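Long-range contacts in intimin (Escherichia coli O127:H6 str. E2348/69, PDB 6TQD), which probably acts as a bacterial adhesin in attaching and effacing, with an extracellular passenger whose D00-D0 juncture domains are constitutively extended: residues A[6-11]-A[26-31]; A[30-35]-A[83-88]. All coordinates share one frame; numbering follows the deposited sequence.

Interaction 1: residues A[6-11]-A[26-31]; sequences LSLNIP and LIVKSK. With NA (sodium ion), chain I.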
loop_
_atom_site.group_PDB
_atom_site.type_symbol
_atom_site.label_atom_id
_atom_site.label_comp_id
_atom_site.label_asym_id
_atom_site.label_seq_id
_atom_site.Cartn_x
_atom_site.Cartn_y
_atom_site.Cartn_z
ATOM N N LEU A 6 6.897 14.660 -31.620
ATOM C CA LEU A 6 6.497 13.441 -30.916
ATOM C C LEU A 6 6.535 13.688 -29.420
ATOM O O LEU A 6 7.583 14.074 -28.892
ATOM C CB LEU A 6 7.449 12.300 -31.279
ATOM C CG LEU A 6 7.152 10.946 -30.652
ATOM C CD1 LEU A 6 5.736 10.513 -30.976
ATOM C CD2 LEU A 6 8.173 9.921 -31.124
ATOM N N SER A 7 5.414 13.460 -28.746
ATOM C CA SER A 7 5.350 13.589 -27.295
ATOM C C SER A 7 4.590 12.410 -26.700
ATOM O O SER A 7 3.703 11.825 -27.336
ATOM C CB SER A 7 4.669 14.895 -26.861
ATOM O OG SER A 7 3.289 14.892 -27.169
ATOM N N LEU A 8 4.978 12.041 -25.478
ATOM C CA LEU A 8 4.316 11.018 -24.678
ATOM C C LEU A 8 4.081 11.574 -23.280
ATOM O O LEU A 8 5.004 12.104 -22.653
ATOM C CB LEU A 8 5.205 9.781 -24.585
ATOM C CG LEU A 8 4.738 8.661 -23.655
ATOM C CD1 LEU A 8 3.420 8.058 -24.119
ATOM C CD2 LEU A 8 5.820 7.577 -23.555
ATOM N N ASN A 9 2.852 11.461 -22.794
ATOM C CA ASN A 9 2.517 11.812 -21.422
ATOM C C ASN A 9 1.749 10.662 -20.793
ATOM O O ASN A 9 0.963 9.990 -21.465
ATOM C CB ASN A 9 1.687 13.101 -21.351
ATOM C CG ASN A 9 2.520 14.358 -21.660
ATOM O OD1 ASN A 9 2.818 14.656 -22.820
ATOM N ND2 ASN A 9 2.891 15.105 -20.620
ATOM N N ILE A 10 2.006 10.437 -19.509
ATOM C CA ILE A 10 1.332 9.414 -18.720
ATOM C C ILE A 10 0.626 10.118 -17.577
ATOM O O ILE A 10 1.238 10.434 -16.560
ATOM C CB ILE A 10 2.325 8.346 -18.219
ATOM C CG1 ILE A 10 3.093 7.765 -19.417
ATOM C CG2 ILE A 10 1.577 7.260 -17.435
ATOM C CD1 ILE A 10 4.049 6.637 -19.079
ATOM N N PRO A 11 -0.669 10.426 -17.735
ATOM C CA PRO A 11 -1.331 11.345 -16.796
ATOM C C PRO A 11 -1.550 10.765 -15.417
ATOM O O PRO A 11 -1.695 11.537 -14.465
ATOM C CB PRO A 11 -2.677 11.637 -17.472
ATOM C CG PRO A 11 -2.909 10.466 -18.364
ATOM C CD PRO A 11 -1.555 10.050 -18.851
ATOM N N LEU A 26 -1.941 6.023 -21.857
ATOM C CA LEU A 26 -0.894 6.787 -22.518
ATOM C C LEU A 26 -1.541 7.846 -23.398
ATOM O O LEU A 26 -2.573 7.593 -24.039
ATOM C CB LEU A 26 -0.054 5.866 -23.410
ATOM C CG LEU A 26 0.606 4.649 -22.746
ATOM C CD1 LEU A 26 1.390 3.851 -23.795
ATOM C CD2 LEU A 26 1.493 5.053 -21.599
ATOM N N ILE A 27 -0.934 9.031 -23.452
ATOM C CA ILE A 27 -1.401 10.110 -24.321
ATOM C C ILE A 27 -0.251 10.466 -25.258
ATOM O O ILE A 27 0.743 11.069 -24.833
ATOM C CB ILE A 27 -1.879 11.331 -23.528
ATOM C CG1 ILE A 27 -3.058 10.949 -22.624
ATOM C CG2 ILE A 27 -2.298 12.448 -24.472
ATOM C CD1 ILE A 27 -3.549 12.065 -21.723
ATOM N N VAL A 28 -0.397 10.108 -26.533
ATOM C CA VAL A 28 0.626 10.279 -27.548
ATOM C C VAL A 28 0.179 11.349 -28.529
ATOM O O VAL A 28 -0.982 11.369 -28.955
ATOM C CB VAL A 28 0.869 8.957 -28.304
ATOM C CG1 VAL A 28 1.741 9.184 -29.533
ATOM C CG2 VAL A 28 1.481 7.917 -27.382
ATOM N N LYS A 29 1.107 12.221 -28.903
ATOM C CA LYS A 29 0.921 13.132 -30.028
ATOM C C LYS A 29 2.095 12.908 -30.964
ATOM O O LYS A 29 3.246 13.023 -30.546
ATOM C CB LYS A 29 0.886 14.593 -29.581
ATOM C CG LYS A 29 -0.278 14.958 -28.670
ATOM C CD LYS A 29 -1.624 14.693 -29.323
ATOM C CE LYS A 29 -2.754 15.374 -28.559
ATOM N NZ LYS A 29 -2.740 15.056 -27.098
ATOM N N SER A 30 1.798 12.575 -32.221
ATOM C CA SER A 30 2.830 12.190 -33.181
ATOM C C SER A 30 2.512 12.786 -34.545
ATOM O O SER A 30 1.481 12.466 -35.139
ATOM C CB SER A 30 2.913 10.674 -33.298
ATOM O OG SER A 30 3.811 10.284 -34.317
ATOM N N LYS A 31 3.400 13.648 -35.032
ATOM C CA LYS A 31 3.228 14.214 -36.372
ATOM C C LYS A 31 3.307 13.142 -37.452
ATOM O O LYS A 31 2.574 13.204 -38.451
ATOM C CB LYS A 31 4.275 15.302 -36.604
ATOM C CG LYS A 31 4.210 15.961 -37.980
ATOM C CD LYS A 31 5.288 17.034 -38.120
ATOM C CE LYS A 31 5.321 17.611 -39.533
ATOM N NZ LYS A 31 6.443 18.578 -39.716
HETATM NA NA NA I . 2.538 11.074 -14.632
HETATM O O HOH W 1 1.752 13.734 -25.198
HETATM O O HOH W 2 0.809 11.243 -12.939
HETATM O O HOH W 3 3.473 11.830 -12.254
HETATM O O HOH W 4 3.121 8.919 -14.547
HETATM O O HOH W 5 4.747 10.723 -15.976
#
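L26 meets I10 through its CD2 methyl, 3.8 Å from I10 CG1, the two side chains lying side by side and pointing the same way. At I27 the strands begin a regular antiparallel ladder: I27 N donates to N9 O at 2.9 Å, and N9 N returns a bond to I27 O at 3.0 Å. On the face shared with S7 and N9, the I27 side chain, in one of two conformers, crosses that of P11 obliquely. A water that donates to N9 OD1 and accepts from S7 OG also donates to I27 O, giving that carbonyl a second bond. Just past the strand, I10 O binds a sodium ion at 2.4 Å, with four waters as further ligands. V28 lies on the other face, its CG2 3.8 Å from L8 CD1, the branch reaching it from a CG beside the carbonyl carbon (chi1 173°). This is the inner face of a beta-sandwich, consistent with an Ig-like fold: strand 6-9 edges one four-stranded sheet, and L8 packs on A81 and V94 of the other. K29 and S7 exchange two backbone hydrogen bonds, the one from S7 N to K29 O fairly straight (164°). S7 OG takes the crowded position between N and the carbonyl carbon (chi1 69°), 3.4 Å from K29 CB. S30 turns back inward, its CB 3.7 Å from L6 CD1, and K31 carries the pairing on to I5.

Interaction 2: residues A[30-35]-A[83-88]; sequences SKYGLD and AYDRNG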
loop_
_atom_site.group_PDB
_atom_site.type_symbol
_atom_site.label_atom_id
_atom_site.label_comp_id
_atom_site.label_asym_id
_atom_site.label_seq_id
_atom_site.Cartn_x
_atom_site.Cartn_y
_atom_site.Cartn_z
ATOM N N SER A 30 1.798 12.575 -32.221
ATOM C CA SER A 30 2.830 12.190 -33.181
ATOM C C SER A 30 2.512 12.786 -34.545
ATOM O O SER A 30 1.481 12.466 -35.139
ATOM C CB SER A 30 2.913 10.674 -33.298
ATOM O OG SER A 30 3.811 10.284 -34.317
ATOM N N LYS A 31 3.400 13.648 -35.032
ATOM C CA LYS A 31 3.228 14.214 -36.372
ATOM C C LYS A 31 3.307 13.142 -37.452
ATOM O O LYS A 31 2.574 13.204 -38.451
ATOM C CB LYS A 31 4.275 15.302 -36.604
ATOM C CG LYS A 31 4.210 15.961 -37.980
ATOM C CD LYS A 31 5.288 17.034 -38.120
ATOM C CE LYS A 31 5.321 17.611 -39.533
ATOM N NZ LYS A 31 6.443 18.578 -39.716
ATOM N N TYR A 32 4.218 12.176 -37.304
ATOM C CA TYR A 32 4.486 11.196 -38.348
ATOM C C TYR A 32 3.805 9.850 -38.121
ATOM O O TYR A 32 3.855 8.992 -39.012
ATOM C CB TYR A 32 5.999 10.990 -38.524
ATOM C CG TYR A 32 6.718 12.263 -38.864
ATOM C CD1 TYR A 32 6.363 12.997 -39.998
ATOM C CD2 TYR A 32 7.760 12.733 -38.084
ATOM C CE1 TYR A 32 7.007 14.172 -40.308
ATOM C CE2 TYR A 32 8.417 13.913 -38.393
ATOM C CZ TYR A 32 8.038 14.625 -39.516
ATOM O OH TYR A 32 8.691 15.800 -39.835
ATOM N N GLY A 33 3.146 9.648 -36.987
ATOM C CA GLY A 33 2.460 8.410 -36.716
ATOM C C GLY A 33 3.188 7.539 -35.708
ATOM O O GLY A 33 4.374 7.246 -35.864
ATOM N N LEU A 34 2.469 7.098 -34.684
ATOM C CA LEU A 34 3.065 6.248 -33.669
ATOM C C LEU A 34 3.402 4.885 -34.256
ATOM O O LEU A 34 2.602 4.289 -34.987
ATOM C CB LEU A 34 2.092 6.074 -32.502
ATOM C CG LEU A 34 2.524 5.152 -31.355
ATOM C CD1 LEU A 34 3.697 5.732 -30.584
ATOM C CD2 LEU A 34 1.354 4.856 -30.412
ATOM N N ASP A 35 4.610 4.404 -33.959
ATOM C CA ASP A 35 5.013 3.054 -34.324
ATOM C C ASP A 35 4.896 2.078 -33.161
ATOM O O ASP A 35 4.356 0.977 -33.327
ATOM C CB ASP A 35 6.446 3.067 -34.882
ATOM C CG ASP A 35 6.909 1.690 -35.332
ATOM O OD1 ASP A 35 6.486 1.252 -36.415
ATOM O OD2 ASP A 35 7.676 1.046 -34.580
ATOM N N ALA A 83 7.986 6.351 -26.481
ATOM C CA ALA A 83 7.274 6.166 -27.739
ATOM C C ALA A 83 8.213 6.408 -28.910
ATOM O O ALA A 83 9.112 7.249 -28.839
ATOM C CB ALA A 83 6.089 7.119 -27.825
ATOM N N TYR A 84 8.007 5.650 -29.997
ATOM C CA TYR A 84 8.716 5.865 -31.245
ATOM C C TYR A 84 7.703 6.086 -32.363
ATOM O O TYR A 84 6.659 5.409 -32.414
ATOM C CB TYR A 84 9.568 4.664 -31.656
ATOM C CG TYR A 84 10.828 4.485 -30.852
ATOM C CD1 TYR A 84 10.786 3.907 -29.606
ATOM C CD2 TYR A 84 12.066 4.881 -31.349
ATOM C CE1 TYR A 84 11.928 3.727 -28.864
ATOM C CE2 TYR A 84 13.223 4.702 -30.609
ATOM C CZ TYR A 84 13.139 4.116 -29.364
ATOM O OH TYR A 84 14.269 3.913 -28.585
ATOM N N ASP A 85 8.041 6.980 -33.288
ATOM C CA ASP A 85 7.209 7.206 -34.468
ATOM C C ASP A 85 7.726 6.384 -35.645
ATOM O O ASP A 85 8.740 5.689 -35.566
ATOM C CB ASP A 85 7.072 8.697 -34.780
ATOM C CG ASP A 85 8.348 9.343 -35.300
ATOM O OD1 ASP A 85 9.270 8.625 -35.731
ATOM O OD2 ASP A 85 8.408 10.593 -35.288
ATOM N N ARG A 86 7.002 6.471 -36.761
ATOM C CA ARG A 86 7.334 5.680 -37.949
ATOM C C ARG A 86 8.633 6.094 -38.616
ATOM O O ARG A 86 9.121 5.338 -39.465
ATOM C CB ARG A 86 6.183 5.747 -38.956
ATOM C CG ARG A 86 5.022 4.830 -38.620
ATOM C CD ARG A 86 3.927 4.894 -39.684
ATOM N NE ARG A 86 3.119 6.106 -39.581
ATOM C CZ ARG A 86 2.075 6.382 -40.356
ATOM N NH1 ARG A 86 1.708 5.531 -41.305
ATOM N NH2 ARG A 86 1.397 7.509 -40.183
ATOM N N ASN A 87 9.190 7.262 -38.277
ATOM C CA ASN A 87 10.474 7.728 -38.787
ATOM C C ASN A 87 11.631 7.376 -37.862
ATOM O O ASN A 87 12.779 7.702 -38.175
ATOM C CB ASN A 87 10.453 9.246 -38.964
ATOM C CG ASN A 87 9.555 9.697 -40.108
ATOM O OD1 ASN A 87 8.829 8.895 -40.697
ATOM N ND2 ASN A 87 9.619 10.979 -40.435
ATOM N N GLY A 88 11.356 6.749 -36.725
ATOM C CA GLY A 88 12.406 6.387 -35.796
ATOM C C GLY A 88 12.708 7.407 -34.725
ATOM O O GLY A 88 13.619 7.170 -33.926
HETATM O O HOH W 6 6.107 11.742 -34.928
#
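The Y32 ring has N87 over one face, K31 CG over the opposite face, and D85 OD2 in plane at its edge. N87 ND2 sits 3.4 Å above the ring plane, offset toward the rim, with the amide 20° from parallel to the ring. The D85 carboxylate stands steeply to the ring (77°), its OD2 3.6 Å from Y32 CD2. R86 turns the edge of its guanidinium to G33 CA, where no side chain intervenes. The bend at chi3 (-76°) brings NE to 3.0 Å from Y32 O, and NH2 joins it there; both bonds are weak. Backbone bonds fix the rest: R86 N gives to G33 O at 2.9 Å and D35 N to Y84 O at 2.8 Å, flanking the non-hydrogen-bonded pair L34-D85. L34 CD1 packs 3.9 Å from A83 CB. The contact sets the loop before edge strand 34-40 against the type I turn D85-G88, leading from strand 76-85 into strand 90-101. N87 N reaches D85 OD1 from above the carboxylate plane, an Asx turn; N89 N also donates there, and a water held by S30 OG and Y32 N donates to OD2 at 2.6 Å. Such neutral donors would tend to stabilise negative charge on D85.

How the interactions relate
Both contacts lie at the same end of the N-terminal sandwich, their centres about 10 Å apart, and they share S30 and K31, where the chain leaves strand 21-30 for strand 34-40. Interaction 1 is partly buried and joins neighbours within one sheet by a regular ladder with aliphatic packing on its inner face. Interaction 2 belongs to the opposing sheet and is a surface contact of loop ends, where a single bridge gives way to weak arginine bonds to one carbonyl, an amide lying over a ring face and a water-held carboxylate. The sheets meet through L6, whose CD2 lies 3.6 Å from A83 O, and through L8, whose CD2 lies 3.8 Å from A83 N.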